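Local atomic coordinates of cytoplasmic protein (Cryptococcus neoformans var. grubii serotype A, PDB entry 7LPO), a protein that probably hydrolyses the beta-glucosidic bond of steryl glucosides, as a glycoside hydrolase of family 5. Residues I570-P575 with W581-N586. Sequence-based numbering, arbitrary orientation.
Sequences IWNYVP and WGDNWN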
loop_
_atom_site.group_PDB
_atom_site.type_symbol
_atom_site.label_atom_id
_atom_site.label_comp_id
_atom_site.label_asym_id
_atom_site.label_seq_id
_atom_site.Cartn_x
_atom_site.Cartn_y
_atom_site.Cartn_z
ATOM N N ILE A 570 -6.565 3.580 5.102
ATOM C CA ILE A 570 -5.785 3.010 6.188
ATOM C C ILE A 570 -5.383 1.575 5.858
ATOM O O ILE A 570 -6.196 0.771 5.385
ATOM C CB ILE A 570 -6.598 3.056 7.493
ATOM C CG1 ILE A 570 -6.971 4.498 7.851
ATOM C CG2 ILE A 570 -5.819 2.375 8.597
ATOM C CD1 ILE A 570 -7.967 4.599 9.006
ATOM N N TRP A 571 -4.120 1.244 6.116
ATOM C CA TRP A 571 -3.645 -0.137 6.094
ATOM C C TRP A 571 -3.680 -0.675 7.524
ATOM O O TRP A 571 -2.953 -0.165 8.384
ATOM C CB TRP A 571 -2.220 -0.238 5.526
ATOM C CG TRP A 571 -1.815 -1.674 5.339
ATOM C CD1 TRP A 571 -1.258 -2.500 6.271
ATOM C CD2 TRP A 571 -1.991 -2.465 4.155
ATOM N NE1 TRP A 571 -1.086 -3.762 5.744
ATOM C CE2 TRP A 571 -1.527 -3.767 4.448
ATOM C CE3 TRP A 571 -2.496 -2.198 2.882
ATOM C CZ2 TRP A 571 -1.542 -4.795 3.505
ATOM C CZ3 TRP A 571 -2.518 -3.217 1.947
ATOM C CH2 TRP A 571 -2.044 -4.502 2.263
ATOM N N ASN A 572 -4.513 -1.688 7.797
ATOM C CA ASN A 572 -5.513 -2.257 6.900
ATOM C C ASN A 572 -6.630 -2.867 7.780
ATOM O O ASN A 572 -6.644 -2.690 9.001
ATOM C CB ASN A 572 -4.915 -3.309 5.972
ATOM C CG ASN A 572 -4.256 -4.449 6.717
ATOM O OD1 ASN A 572 -3.836 -4.324 7.878
ATOM N ND2 ASN A 572 -4.149 -5.570 6.041
ATOM N N TYR A 573 -7.558 -3.583 7.155
ATOM C CA TYR A 573 -8.646 -4.283 7.833
ATOM C C TYR A 573 -8.535 -5.760 7.478
ATOM O O TYR A 573 -8.640 -6.128 6.304
ATOM C CB TYR A 573 -9.995 -3.704 7.405
ATOM C CG TYR A 573 -11.186 -4.201 8.179
ATOM C CD1 TYR A 573 -11.588 -3.577 9.356
ATOM C CD2 TYR A 573 -11.928 -5.291 7.720
ATOM C CE1 TYR A 573 -12.694 -4.036 10.065
ATOM C CE2 TYR A 573 -13.031 -5.749 8.407
ATOM C CZ TYR A 573 -13.418 -5.117 9.581
ATOM O OH TYR A 573 -14.519 -5.589 10.272
ATOM N N VAL A 574 -8.306 -6.598 8.479
ATOM C CA VAL A 574 -8.022 -8.008 8.238
ATOM C C VAL A 574 -8.985 -8.866 9.046
ATOM O O VAL A 574 -8.764 -9.068 10.252
ATOM C CB VAL A 574 -6.569 -8.350 8.600
ATOM C CG1 VAL A 574 -6.253 -9.793 8.262
ATOM C CG2 VAL A 574 -5.598 -7.399 7.897
ATOM N N PRO A 575 -10.029 -9.419 8.422
ATOM C CA PRO A 575 -10.999 -10.228 9.186
ATOM C C PRO A 575 -10.407 -11.369 10.003
ATOM O O PRO A 575 -10.984 -11.716 11.043
ATOM C CB PRO A 575 -11.939 -10.760 8.095
ATOM C CG PRO A 575 -11.912 -9.657 7.029
ATOM C CD PRO A 575 -10.481 -9.152 7.039
ATOM N N TRP A 581 -0.387 -14.381 15.558
ATOM C CA TRP A 581 0.291 -14.217 14.276
ATOM C C TRP A 581 -0.026 -12.896 13.585
ATOM O O TRP A 581 0.399 -12.687 12.442
ATOM C CB TRP A 581 -0.055 -15.385 13.350
ATOM C CG TRP A 581 0.369 -16.686 13.901
ATOM C CD1 TRP A 581 -0.432 -17.640 14.450
ATOM C CD2 TRP A 581 1.704 -17.187 13.979
ATOM N NE1 TRP A 581 0.319 -18.704 14.855
ATOM C CE2 TRP A 581 1.635 -18.456 14.575
ATOM C CE3 TRP A 581 2.952 -16.690 13.596
ATOM C CZ2 TRP A 581 2.762 -19.237 14.801
ATOM C CZ3 TRP A 581 4.063 -17.456 13.817
ATOM C CH2 TRP A 581 3.966 -18.716 14.426
ATOM N N GLY A 582 -0.754 -12.003 14.244
ATOM C CA GLY A 582 -1.044 -10.715 13.643
ATOM C C GLY A 582 -1.897 -10.869 12.399
ATOM O O GLY A 582 -2.852 -11.659 12.361
ATOM N N ASP A 583 -1.528 -10.113 11.350
ATOM C CA ASP A 583 -2.213 -10.174 10.068
ATOM C C ASP A 583 -1.873 -11.462 9.281
ATOM O O ASP A 583 -2.317 -11.552 8.138
ATOM C CB ASP A 583 -1.867 -8.955 9.202
ATOM C CG ASP A 583 -2.341 -7.629 9.802
ATOM O OD1 ASP A 583 -3.206 -7.619 10.711
ATOM O OD2 ASP A 583 -1.837 -6.580 9.345
ATOM N N ASN A 584 -1.107 -12.382 9.876
ATOM C CA ASN A 584 -0.714 -13.637 9.236
ATOM C C ASN A 584 0.226 -13.390 8.063
ATOM O O ASN A 584 0.185 -14.111 7.061
ATOM C CB ASN A 584 -1.930 -14.440 8.770
ATOM C CG ASN A 584 -2.839 -14.819 9.906
ATOM O OD1 ASN A 584 -2.441 -15.557 10.800
ATOM N ND2 ASN A 584 -4.063 -14.298 9.894
ATOM N N TRP A 585 1.089 -12.380 8.191
ATOM C CA TRP A 585 1.998 -12.011 7.110
ATOM C C TRP A 585 3.221 -11.325 7.717
ATOM O O TRP A 585 3.168 -10.139 8.070
ATOM C CB TRP A 585 1.288 -11.113 6.110
ATOM C CG TRP A 585 2.065 -10.861 4.859
ATOM C CD1 TRP A 585 2.131 -11.666 3.763
ATOM C CD2 TRP A 585 2.882 -9.720 4.573
ATOM N NE1 TRP A 585 2.942 -11.099 2.808
ATOM C CE2 TRP A 585 3.417 -9.905 3.281
ATOM C CE3 TRP A 585 3.225 -8.566 5.291
ATOM C CZ2 TRP A 585 4.277 -8.980 2.686
ATOM C CZ3 TRP A 585 4.071 -7.641 4.698
ATOM C CH2 TRP A 585 4.587 -7.855 3.404
ATOM N N ASN A 586 4.308 -12.083 7.842
ATOM C CA ASN A 586 5.643 -11.556 8.108
ATOM C C ASN A 586 5.738 -10.826 9.442
ATOM O O ASN A 586 6.624 -9.986 9.637
ATOM C CB ASN A 586 6.095 -10.638 6.966
ATOM C CG ASN A 586 6.389 -11.406 5.688
ATOM O OD1 ASN A 586 6.600 -12.617 5.720
ATOM N ND2 ASN A 586 6.425 -10.698 4.561
HETATM O O HOH W 1 -0.060 -6.020 7.214
#
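Asp583 reaches the chain segment 570-575 in the buried interior, touching Asn572 and Val574 directly and Trp571 through a single water. At Trp571 the indole NE1 gives its hydrogen to water 1, with 2.9 Å between NE1 and the water oxygen. That water lies in the ring plane, at the edge, and passes a hydrogen on to Asp583 OD2 at 2.8 Å. The peptide bond leading from Trp571 into Asn572 is cis, and Asn572 CB lies 3.5 Å above one face of the indole of Trp571, offset toward the rim. Strand 567-570, which leads into the segment, pairs in parallel with 518-522 and 35-43, which fits the last strand of the family's TIM barrel closing against the first; a tryptophan followed by a non-proline cis peptide at this barrel end is familiar from other family 5 enzymes, where it lies at the substrate cleft, and Trp571 probably does the same here.

Asn572 holds CG between its backbone N and carbonyl carbon (chi1 58°), which sends the amide out to meet the carboxylate of Asp583 coming from the opposite direction, the two planes 67° apart. Tyr573 faces the other way, its hydroxyl hydrogen-bonded to Arg90 and His87. Val574 points its CB toward the 581-586 segment: CG2, beside the backbone N and anti to the carbonyl carbon, lies 3.7 Å from Asp583 OD1, an apolar cover for one side of the acid. Both carboxylate oxygens also have partners of their own, OD1 taking a hydrogen bond from Asn577 ND2 and OD2 one from the backbone N of Leu590, which together with the water should hold the group's rotation.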